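Local atomic coordinates of poly-beta-1,6-N-acetyl-D-glucosamine export protein (Escherichia coli, PDB entry 4Y25), a protein that exports the biofilm adhesin poly-beta-1,6-N-acetyl-D-glucosamine, apparently in partially N-deacetylated form, across the outer membrane; this chain is its C-terminal beta-barrel domain. Residues Y182-L188 with P214-H220; W223-S229 with R259-D264; F160-R166 with P202-P206. The contacts are given in a common frame with arbitrary orientation. Residue numbers count along the deposited sequence, not the author numbering.

Contact 1: Y182-L188 with P214-H220; sequences YLIVDFL and PAFEASH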
loop_
_atom_site.group_PDB
_atom_site.type_symbol
_atom_site.label_atom_id
_atom_site.label_comp_id
_atom_site.label_asym_id
_atom_site.label_seq_id
_atom_site.Cartn_x
_atom_site.Cartn_y
_atom_site.Cartn_z
ATOM N N TYR A 182 2.576 -5.913 26.819
ATOM C CA TYR A 182 3.680 -5.123 26.281
ATOM C C TYR A 182 4.143 -5.587 24.897
ATOM O O TYR A 182 4.781 -4.831 24.165
ATOM C CB TYR A 182 4.860 -5.153 27.258
ATOM C CG TYR A 182 5.428 -6.539 27.493
ATOM C CD1 TYR A 182 6.456 -7.033 26.700
ATOM C CD2 TYR A 182 4.933 -7.353 28.505
ATOM C CE1 TYR A 182 6.976 -8.298 26.906
ATOM C CE2 TYR A 182 5.448 -8.620 28.720
ATOM C CZ TYR A 182 6.468 -9.087 27.916
ATOM O OH TYR A 182 6.987 -10.346 28.120
ATOM N N LEU A 183 3.822 -6.827 24.541
ATOM C CA LEU A 183 4.330 -7.420 23.306
ATOM C C LEU A 183 3.298 -8.276 22.580
ATOM O O LEU A 183 2.704 -9.174 23.171
ATOM C CB LEU A 183 5.564 -8.272 23.607
ATOM C CG LEU A 183 5.991 -9.282 22.540
ATOM C CD1 LEU A 183 6.540 -8.580 21.306
ATOM C CD2 LEU A 183 7.007 -10.262 23.105
ATOM N N ILE A 184 3.089 -8.005 21.296
ATOM C CA ILE A 184 2.275 -8.893 20.475
ATOM C C ILE A 184 3.080 -9.414 19.284
ATOM O O ILE A 184 3.925 -8.710 18.722
ATOM C CB ILE A 184 0.979 -8.211 19.973
ATOM C CG1 ILE A 184 1.277 -7.142 18.921
ATOM C CG2 ILE A 184 0.195 -7.629 21.137
ATOM C CD1 ILE A 184 0.035 -6.568 18.276
ATOM N N VAL A 185 2.829 -10.666 18.923
ATOM C CA VAL A 185 3.536 -11.299 17.819
ATOM C C VAL A 185 2.546 -11.912 16.840
ATOM O O VAL A 185 1.781 -12.813 17.194
ATOM C CB VAL A 185 4.507 -12.389 18.311
ATOM C CG1 VAL A 185 5.228 -13.018 17.137
ATOM C CG2 VAL A 185 5.504 -11.808 19.301
ATOM N N ASP A 186 2.558 -11.416 15.610
ATOM C CA ASP A 186 1.672 -11.934 14.578
ATOM C C ASP A 186 2.421 -12.780 13.564
ATOM O O ASP A 186 3.568 -12.495 13.224
ATOM C CB ASP A 186 0.955 -10.792 13.856
ATOM C CG ASP A 186 -0.207 -10.241 14.646
ATOM O OD1 ASP A 186 -0.772 -10.996 15.464
ATOM O OD2 ASP A 186 -0.562 -9.060 14.443
ATOM N N PHE A 187 1.765 -13.831 13.087
ATOM C CA PHE A 187 2.268 -14.598 11.959
ATOM C C PHE A 187 1.532 -14.129 10.711
ATOM O O PHE A 187 0.308 -14.230 10.632
ATOM C CB PHE A 187 2.080 -16.101 12.194
ATOM C CG PHE A 187 2.492 -16.958 11.029
ATOM C CD1 PHE A 187 3.777 -16.886 10.518
ATOM C CD2 PHE A 187 1.599 -17.856 10.462
ATOM C CE1 PHE A 187 4.162 -17.679 9.453
ATOM C CE2 PHE A 187 1.977 -18.657 9.396
ATOM C CZ PHE A 187 3.260 -18.568 8.890
ATOM N N LEU A 188 2.273 -13.590 9.748
ATOM C CA LEU A 188 1.667 -13.064 8.530
ATOM C C LEU A 188 2.208 -13.751 7.281
ATOM O O LEU A 188 3.093 -13.222 6.609
ATOM C CB LEU A 188 1.890 -11.553 8.422
ATOM C CG LEU A 188 1.248 -10.654 9.480
ATOM C CD1 LEU A 188 2.235 -10.357 10.587
ATOM C CD2 LEU A 188 0.741 -9.366 8.853
ATOM N N PRO A 214 6.464 -16.777 4.140
ATOM C CA PRO A 214 6.033 -16.789 5.539
ATOM C C PRO A 214 6.799 -15.740 6.335
ATOM O O PRO A 214 8.024 -15.667 6.239
ATOM C CB PRO A 214 6.373 -18.206 6.004
ATOM C CG PRO A 214 7.494 -18.624 5.129
ATOM C CD PRO A 214 7.253 -17.971 3.794
ATOM N N ALA A 215 6.080 -14.928 7.099
ATOM C CA ALA A 215 6.703 -13.835 7.827
ATOM C C ALA A 215 6.017 -13.605 9.160
ATOM O O ALA A 215 4.853 -13.963 9.338
ATOM C CB ALA A 215 6.672 -12.567 6.995
ATOM N N PHE A 216 6.744 -13.009 10.100
ATOM C CA PHE A 216 6.144 -12.628 11.369
ATOM C C PHE A 216 6.370 -11.149 11.635
ATOM O O PHE A 216 7.257 -10.525 11.051
ATOM C CB PHE A 216 6.702 -13.470 12.525
ATOM C CG PHE A 216 7.992 -12.953 13.099
ATOM C CD1 PHE A 216 9.201 -13.215 12.474
ATOM C CD2 PHE A 216 7.997 -12.216 14.274
ATOM C CE1 PHE A 216 10.390 -12.743 13.006
ATOM C CE2 PHE A 216 9.181 -11.740 14.810
ATOM C CZ PHE A 216 10.378 -12.004 14.176
ATOM N N GLU A 217 5.547 -10.590 12.511
ATOM C CA GLU A 217 5.705 -9.211 12.937
ATOM C C GLU A 217 5.553 -9.151 14.446
ATOM O O GLU A 217 4.705 -9.839 15.019
ATOM C CB GLU A 217 4.682 -8.303 12.251
ATOM C CG GLU A 217 4.892 -6.823 12.516
ATOM C CD GLU A 217 3.872 -5.952 11.809
ATOM O OE1 GLU A 217 4.241 -5.289 10.817
ATOM O OE2 GLU A 217 2.702 -5.930 12.248
ATOM N N ALA A 218 6.387 -8.343 15.090
ATOM C CA ALA A 218 6.341 -8.207 16.539
ATOM C C ALA A 218 6.271 -6.742 16.947
ATOM O O ALA A 218 7.178 -5.965 16.659
ATOM C CB ALA A 218 7.549 -8.881 17.174
ATOM N N SER A 219 5.181 -6.370 17.610
ATOM C CA SER A 219 5.022 -5.015 18.123
ATOM C C SER A 219 5.393 -4.958 19.597
ATOM O O SER A 219 4.716 -5.550 20.436
ATOM C CB SER A 219 3.586 -4.521 17.928
ATOM O OG SER A 219 3.244 -4.466 16.554
ATOM N N HIS A 220 6.476 -4.256 19.911
ATOM C CA HIS A 220 6.884 -4.089 21.299
ATOM C C HIS A 220 6.566 -2.682 21.785
ATOM O O HIS A 220 6.756 -1.706 21.059
ATOM C CB HIS A 220 8.372 -4.382 21.471
ATOM C CG HIS A 220 8.827 -4.341 22.896
ATOM N ND1 HIS A 220 9.806 -3.479 23.342
ATOM C CD2 HIS A 220 8.430 -5.050 23.980
ATOM C CE1 HIS A 220 9.996 -3.663 24.636
ATOM N NE2 HIS A 220 9.173 -4.611 25.047
#
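Leu188 buries more surface than any other residue here. Its N donates to Ala215 O (2.6 Å), the last backbone bond between these two segments, while its CD1 lies 3.6 Å from Glu217 CB, so that leucine covers the aliphatic root of the glutamate. Glu217 also takes part in the ladder: Asp186 N bonds Glu217 O (2.7 Å) and Glu217 N bonds Asp186 O (2.8 Å). Ile184 and Ser219 form the next hydrogen-bonded pair, with Ile184 CG1 3.6 Å from Ser219 CB. Strands 183-187 and 215-220 thus run at 165° with axes 4.6 Å apart, as neighbouring staves of an outer-membrane beta-barrel. The face bearing Ile184, Asp186, Glu217 and Ser219 is largely polar and turns to the barrel interior, where Asp186 makes a salt bridge with Arg176 and a hydrogen bond with Gln174. The other face carries Leu183, Val185, Phe187, Phe216 and Ala218, with His220 at its end, a mostly apolar exterior consistent with contact with lipid; Val185 CG1 comes 4.1 Å from Phe216 CD2, and Val185 CG2 4.2 Å from Ala218 CB. At the far end His220 turns its ring edge to Leu183, His220 CD2 approaching Leu183 CB at 4.3 Å and Tyr182 CD1 at 3.9 Å.

Contact 2: W223-S229 with R259-D264; sequences WRSYENS and RISWND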
loop_
_atom_site.group_PDB
_atom_site.type_symbol
_atom_site.label_atom_id
_atom_site.label_comp_id
_atom_site.label_asym_id
_atom_site.label_seq_id
_atom_site.Cartn_x
_atom_site.Cartn_y
_atom_site.Cartn_z
ATOM N N TRP A 223 6.706 2.663 25.697
ATOM C CA TRP A 223 6.138 3.484 26.757
ATOM C C TRP A 223 4.678 3.811 26.478
ATOM O O TRP A 223 4.268 3.938 25.324
ATOM C CB TRP A 223 6.939 4.774 26.921
ATOM C CG TRP A 223 6.261 5.805 27.767
ATOM C CD1 TRP A 223 6.327 5.927 29.120
ATOM C CD2 TRP A 223 5.408 6.862 27.311
ATOM N NE1 TRP A 223 5.573 6.996 29.541
ATOM C CE2 TRP A 223 4.997 7.586 28.448
ATOM C CE3 TRP A 223 4.949 7.264 26.054
ATOM C CZ2 TRP A 223 4.155 8.694 28.362
ATOM C CZ3 TRP A 223 4.114 8.365 25.972
ATOM C CH2 TRP A 223 3.724 9.064 27.120
ATOM N N ARG A 224 3.898 3.945 27.545
ATOM C CA ARG A 224 2.501 4.324 27.419
ATOM C C ARG A 224 1.990 4.958 28.701
ATOM O O ARG A 224 2.317 4.525 29.804
ATOM C CB ARG A 224 1.634 3.113 27.061
ATOM C CG ARG A 224 0.157 3.444 26.871
ATOM C CD ARG A 224 -0.649 2.219 26.465
ATOM N NE ARG A 224 -0.693 1.214 27.522
ATOM C CZ ARG A 224 -1.569 1.217 28.522
ATOM N NH1 ARG A 224 -2.480 2.177 28.607
ATOM N NH2 ARG A 224 -1.534 0.260 29.440
ATOM N N SER A 225 1.199 6.006 28.540
ATOM C CA SER A 225 0.426 6.547 29.639
ATOM C C SER A 225 -0.974 6.793 29.135
ATOM O O SER A 225 -1.208 7.741 28.393
ATOM C CB SER A 225 1.040 7.837 30.188
ATOM O OG SER A 225 2.398 7.647 30.539
ATOM N N TYR A 226 -1.892 5.910 29.507
ATOM C CA TYR A 226 -3.296 6.128 29.215
ATOM C C TYR A 226 -3.573 6.143 27.693
ATOM O O TYR A 226 -3.422 5.112 27.039
ATOM C CB TYR A 226 -3.757 7.421 29.895
ATOM C CG TYR A 226 -4.282 7.257 31.309
ATOM C CD1 TYR A 226 -3.781 6.282 32.165
ATOM C CD2 TYR A 226 -5.309 8.067 31.774
ATOM C CE1 TYR A 226 -4.285 6.137 33.456
ATOM C CE2 TYR A 226 -5.816 7.930 33.048
ATOM C CZ TYR A 226 -5.305 6.968 33.886
ATOM O OH TYR A 226 -5.825 6.847 35.154
ATOM N N GLU A 227 -3.962 7.286 27.120
ATOM C CA GLU A 227 -4.349 7.310 25.694
ATOM C C GLU A 227 -3.271 7.719 24.674
ATOM O O GLU A 227 -3.587 7.924 23.498
ATOM C CB GLU A 227 -5.564 8.226 25.463
ATOM C CG GLU A 227 -6.883 7.779 26.105
ATOM C CD GLU A 227 -6.914 7.833 27.622
ATOM O OE1 GLU A 227 -5.928 8.255 28.234
ATOM O OE2 GLU A 227 -7.941 7.444 28.211
ATOM N N ASN A 228 -2.017 7.847 25.096
ATOM C CA ASN A 228 -0.931 8.103 24.147
ATOM C C ASN A 228 0.271 7.195 24.407
ATOM O O ASN A 228 0.619 6.933 25.557
ATOM C CB ASN A 228 -0.513 9.578 24.176
ATOM C CG ASN A 228 -0.611 10.188 25.550
ATOM O OD1 ASN A 228 -0.466 9.500 26.555
ATOM N ND2 ASN A 228 -0.865 11.490 25.602
ATOM N N SER A 229 0.900 6.714 23.335
ATOM C CA SER A 229 1.891 5.646 23.455
ATOM C C SER A 229 3.030 5.715 22.440
ATOM O O SER A 229 3.063 6.587 21.568
ATOM C CB SER A 229 1.196 4.289 23.330
ATOM O OG SER A 229 0.454 4.215 22.125
ATOM N N ARG A 259 6.189 3.698 16.184
ATOM C CA ARG A 259 4.919 4.412 16.136
ATOM C C ARG A 259 4.753 5.336 17.336
ATOM O O ARG A 259 5.121 4.984 18.458
ATOM C CB ARG A 259 3.753 3.424 16.081
ATOM C CG ARG A 259 3.450 2.879 14.700
ATOM C CD ARG A 259 2.558 3.837 13.936
ATOM N NE ARG A 259 2.550 3.553 12.506
ATOM C CZ ARG A 259 1.982 4.336 11.596
ATOM N NH1 ARG A 259 1.372 5.454 11.966
ATOM N NH2 ARG A 259 2.024 4.000 10.315
ATOM N N ILE A 260 4.201 6.519 17.088
ATOM C CA ILE A 260 3.840 7.451 18.151
ATOM C C ILE A 260 2.370 7.831 18.025
ATOM O O ILE A 260 1.913 8.232 16.954
ATOM C CB ILE A 260 4.703 8.730 18.118
ATOM C CG1 ILE A 260 6.047 8.488 18.805
ATOM C CG2 ILE A 260 3.991 9.880 18.818
ATOM C CD1 ILE A 260 5.957 8.447 20.312
ATOM N N SER A 261 1.628 7.681 19.114
ATOM C CA SER A 261 0.245 8.131 19.162
ATOM C C SER A 261 0.110 9.141 20.290
ATOM O O SER A 261 0.545 8.874 21.405
ATOM C CB SER A 261 -0.709 6.953 19.367
ATOM O OG SER A 261 -2.045 7.403 19.499
ATOM N N TRP A 262 -0.473 10.303 20.003
ATOM C CA TRP A 262 -0.554 11.364 21.004
ATOM C C TRP A 262 -1.907 12.069 21.044
ATOM O O TRP A 262 -2.259 12.809 20.124
ATOM C CB TRP A 262 0.545 12.398 20.767
ATOM C CG TRP A 262 0.891 13.152 22.007
ATOM C CD1 TRP A 262 0.408 14.370 22.391
ATOM C CD2 TRP A 262 1.786 12.728 23.040
ATOM N NE1 TRP A 262 0.954 14.733 23.599
ATOM C CE2 TRP A 262 1.803 13.742 24.018
ATOM C CE3 TRP A 262 2.579 11.592 23.231
ATOM C CZ2 TRP A 262 2.582 13.653 25.170
ATOM C CZ3 TRP A 262 3.350 11.505 24.375
ATOM C CH2 TRP A 262 3.347 12.529 25.330
ATOM N N ASN A 263 -2.647 11.834 22.127
ATOM C CA ASN A 263 -3.933 12.487 22.389
ATOM C C ASN A 263 -4.978 12.295 21.294
ATOM O O ASN A 263 -5.884 13.118 21.153
ATOM C CB ASN A 263 -3.725 13.985 22.621
ATOM C CG ASN A 263 -2.933 14.277 23.880
ATOM O OD1 ASN A 263 -2.922 13.481 24.818
ATOM N ND2 ASN A 263 -2.268 15.425 23.906
ATOM N N ASP A 264 -4.848 11.214 20.527
ATOM C CA ASP A 264 -5.748 10.919 19.411
ATOM C C ASP A 264 -5.777 12.062 18.394
ATOM O O ASP A 264 -6.731 12.208 17.632
ATOM C CB ASP A 264 -7.161 10.625 19.922
ATOM C CG ASP A 264 -7.162 9.739 21.155
ATOM O OD1 ASP A 264 -6.213 8.943 21.319
ATOM O OD2 ASP A 264 -8.113 9.838 21.960
#
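The chain of 223-229 doubles back through a type II' beta turn from Ser225 to Asn228, with Tyr226 at positive phi, closed by Ser225 N to Asn228 O (3.2 Å) and weakly by Asn228 N to Ser225 O (3.4 Å). Its outgoing arm meets 259-264 at one antiparallel hydrogen-bonded pair: Ser229 N to Ser261 O (2.9 Å) and Ser261 N to Ser229 O (3.0 Å). Beyond it the strand ends as Asn263 and Asp264 both adopt left-handed helical angles. Asn228 has the largest covered area; its CB rests 3.0 Å from Ser261 O and 3.8 Å from Trp262 CE3, and ND2 lies over a face of the Trp262 ring. Trp223 meets Trp262 rim to rim, CZ3 to CZ3 at 3.6 Å, with the centroids of the six-membered rings 5.9 Å apart and planes at 24°; this surface pair of tryptophans is consistent with the aromatic girdle of outer-membrane barrels. The contact lies at the end of the barrel where the chain termini emerge, by textbook topology the periplasmic one. Strand 228-243 runs between strands 208-225 and 247-262, and Arg259, in salt bridges with Asp292 and Asp267, carries the connection on to strands 266-278 and 283-297.

Contact 3: F160-R166 with P202-P206; sequences FSDSNQR and PYYNP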
loop_
_atom_site.group_PDB
_atom_site.type_symbol
_atom_site.label_atom_id
_atom_site.label_comp_id
_atom_site.label_asym_id
_atom_site.label_seq_id
_atom_site.Cartn_x
_atom_site.Cartn_y
_atom_site.Cartn_z
ATOM N N PHE A 160 -2.947 -2.045 -19.521
ATOM C CA PHE A 160 -1.938 -1.050 -19.880
ATOM C C PHE A 160 -2.230 -0.468 -21.260
ATOM O O PHE A 160 -2.916 -1.091 -22.068
ATOM C CB PHE A 160 -0.534 -1.665 -19.862
ATOM C CG PHE A 160 -0.024 -2.015 -18.488
ATOM C CD1 PHE A 160 -0.701 -2.919 -17.682
ATOM C CD2 PHE A 160 1.156 -1.463 -18.016
ATOM C CE1 PHE A 160 -0.223 -3.244 -16.427
ATOM C CE2 PHE A 160 1.640 -1.787 -16.762
ATOM C CZ PHE A 160 0.950 -2.678 -15.967
ATOM N N SER A 161 -1.692 0.716 -21.538
ATOM C CA SER A 161 -1.911 1.365 -22.829
ATOM C C SER A 161 -1.007 0.790 -23.920
ATOM O O SER A 161 -0.902 1.356 -25.009
ATOM C CB SER A 161 -1.695 2.876 -22.720
ATOM O OG SER A 161 -0.339 3.181 -22.441
ATOM N N ASP A 162 -0.354 -0.331 -23.624
ATOM C CA ASP A 162 0.472 -1.019 -24.609
ATOM C C ASP A 162 0.031 -2.476 -24.756
ATOM O O ASP A 162 0.859 -3.370 -24.944
ATOM C CB ASP A 162 1.957 -0.929 -24.231
ATOM C CG ASP A 162 2.303 -1.723 -22.980
ATOM O OD1 ASP A 162 1.383 -2.078 -22.217
ATOM O OD2 ASP A 162 3.503 -1.987 -22.757
ATOM N N SER A 163 -1.279 -2.688 -24.644
ATOM C CA SER A 163 -1.928 -3.988 -24.846
ATOM C C SER A 163 -1.661 -5.003 -23.732
ATOM O O SER A 163 -2.278 -6.068 -23.705
ATOM C CB SER A 163 -1.513 -4.592 -26.195
ATOM O OG SER A 163 -2.062 -5.888 -26.363
ATOM N N ASN A 164 -0.757 -4.680 -22.812
ATOM C CA ASN A 164 -0.450 -5.596 -21.719
ATOM C C ASN A 164 -1.527 -5.589 -20.647
ATOM O O ASN A 164 -1.946 -4.529 -20.187
ATOM C CB ASN A 164 0.898 -5.254 -21.084
ATOM C CG ASN A 164 1.307 -6.253 -20.013
ATOM O OD1 ASN A 164 1.828 -7.327 -20.316
ATOM N ND2 ASN A 164 1.068 -5.905 -18.753
ATOM N N GLN A 165 -1.979 -6.773 -20.249
ATOM C CA GLN A 165 -2.903 -6.867 -19.130
ATOM C C GLN A 165 -2.307 -7.687 -17.994
ATOM O O GLN A 165 -1.883 -8.828 -18.180
ATOM C CB GLN A 165 -4.255 -7.451 -19.562
ATOM C CG GLN A 165 -4.224 -8.397 -20.744
ATOM C CD GLN A 165 -5.572 -9.058 -20.973
ATOM O OE1 GLN A 165 -6.608 -8.391 -20.981
ATOM N NE2 GLN A 165 -5.565 -10.373 -21.161
ATOM N N ARG A 166 -2.281 -7.079 -16.815
ATOM C CA ARG A 166 -1.725 -7.701 -15.624
ATOM C C ARG A 166 -2.822 -8.159 -14.674
ATOM O O ARG A 166 -3.616 -7.349 -14.195
ATOM C CB ARG A 166 -0.793 -6.724 -14.907
ATOM C CG ARG A 166 -0.217 -7.249 -13.607
ATOM C CD ARG A 166 0.801 -6.280 -13.040
ATOM N NE ARG A 166 1.911 -6.062 -13.963
ATOM C CZ ARG A 166 2.910 -5.215 -13.742
ATOM N NH1 ARG A 166 2.939 -4.499 -12.626
ATOM N NH2 ARG A 166 3.878 -5.082 -14.638
ATOM N N PRO A 202 9.864 -2.267 -21.902
ATOM C CA PRO A 202 10.838 -1.362 -21.282
ATOM C C PRO A 202 10.614 -1.168 -19.779
ATOM O O PRO A 202 11.232 -0.293 -19.173
ATOM C CB PRO A 202 10.613 -0.052 -22.034
ATOM C CG PRO A 202 9.173 -0.092 -22.397
ATOM C CD PRO A 202 8.852 -1.531 -22.681
ATOM N N TYR A 203 9.732 -1.972 -19.196
ATOM C CA TYR A 203 9.499 -1.961 -17.755
ATOM C C TYR A 203 9.437 -3.402 -17.266
ATOM O O TYR A 203 9.231 -4.316 -18.066
ATOM C CB TYR A 203 8.212 -1.205 -17.409
ATOM C CG TYR A 203 6.963 -1.772 -18.053
ATOM C CD1 TYR A 203 6.581 -1.387 -19.332
ATOM C CD2 TYR A 203 6.163 -2.686 -17.379
ATOM C CE1 TYR A 203 5.443 -1.902 -19.926
ATOM C CE2 TYR A 203 5.022 -3.207 -17.964
ATOM C CZ TYR A 203 4.668 -2.811 -19.237
ATOM O OH TYR A 203 3.535 -3.323 -19.825
ATOM N N TYR A 204 9.622 -3.619 -15.966
ATOM C CA TYR A 204 9.632 -4.983 -15.448
ATOM C C TYR A 204 8.246 -5.600 -15.564
ATOM O O TYR A 204 7.351 -5.307 -14.772
ATOM C CB TYR A 204 10.118 -5.034 -13.997
ATOM C CG TYR A 204 10.302 -6.451 -13.490
ATOM C CD1 TYR A 204 11.235 -7.300 -14.071
ATOM C CD2 TYR A 204 9.543 -6.939 -12.433
ATOM C CE1 TYR A 204 11.405 -8.598 -13.617
ATOM C CE2 TYR A 204 9.708 -8.236 -11.970
ATOM C CZ TYR A 204 10.640 -9.059 -12.566
ATOM O OH TYR A 204 10.809 -10.349 -12.112
ATOM N N ASN A 205 8.085 -6.456 -16.566
ATOM C CA ASN A 205 6.808 -7.097 -16.838
ATOM C C ASN A 205 6.926 -8.618 -16.839
ATOM O O ASN A 205 6.823 -9.249 -17.892
ATOM C CB ASN A 205 6.257 -6.615 -18.181
ATOM C CG ASN A 205 4.748 -6.672 -18.245
ATOM O OD1 ASN A 205 4.060 -6.203 -17.339
ATOM N ND2 ASN A 205 4.222 -7.245 -19.322
ATOM N N PRO A 206 7.139 -9.214 -15.654
ATOM C CA PRO A 206 7.299 -10.668 -15.545
ATOM C C PRO A 206 6.051 -11.410 -16.013
ATOM O O PRO A 206 4.936 -11.027 -15.658
ATOM C CB PRO A 206 7.543 -10.882 -14.049
ATOM C CG PRO A 206 6.884 -9.716 -13.395
ATOM C CD PRO A 206 7.104 -8.566 -14.331
#
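Tyr203 extends its ring alongside that of Phe160: the planes are 1° from parallel but slid so far that they barely overlap, with centroids 5.5 Å apart and Tyr203 CE2 3.9 Å from Phe160 CE2. The phenol end sits among three residues of 160-166. Tyr203 OH donates to Asp162 OD2 (3.2 Å) and lies 3.5 Å from both Phe160 CD2 and Asn164 CB. Asp162 uses its other oxygen within its own turn, where OD1 accepts a weak bond from Asn164 N (3.4 Å), in the manner of an Asx turn; Phe160 N to Asn164 O (2.8 Å) closes the turn. This is the tight hairpin between strands 149-160 and 165-179, at the end of the barrel remote from the chain termini and so, by the usual topology of outer-membrane barrels, at the extracellular mouth. Residues 202-206 belong to the longer loop joining strands 183-195 and 208-225, which folds back onto that hairpin. Asn205 bonds it twice. Asn205 ND2 gives to Asn164 OD1 (2.6 Å), and Asn205 OD1 receives from Arg166 NH2 (2.9 Å), so the carboxamide bridges an amide and a guanidinium, held at both its oxygen and its nitrogen. Arg166 NE is engaged by Asn196 and in a salt bridge by Glu194, while Asn164 OD1 also takes the backbone N of Thr197 and Glu198. Tyr204, one residue back along the loop, makes an edge-to-face pair with Tyr279, consistent with a loop that spans part of the barrel opening.

None of the three is a true core contact: contacts 1 and 2 lie on the surface, whereas contact 3 is partly buried among loops. Contacts 1 and 2 share strand 208-225 and adjoin in sequence, their centres about 20 Å apart; one is a stretch of barrel wall, the other its turn-bearing rim. Contact 3 lies on the opposite side of the chain's centre from both, about 36 Å and about 45 Å away between centres, yet its loops spring from strands of the same closed sheet. Backbone ladders make contact 1 continuous, but contact 2 keeps a single bridge supplemented by tryptophans. In contact 3 the cross-segment hydrogen bonds all run between side chains.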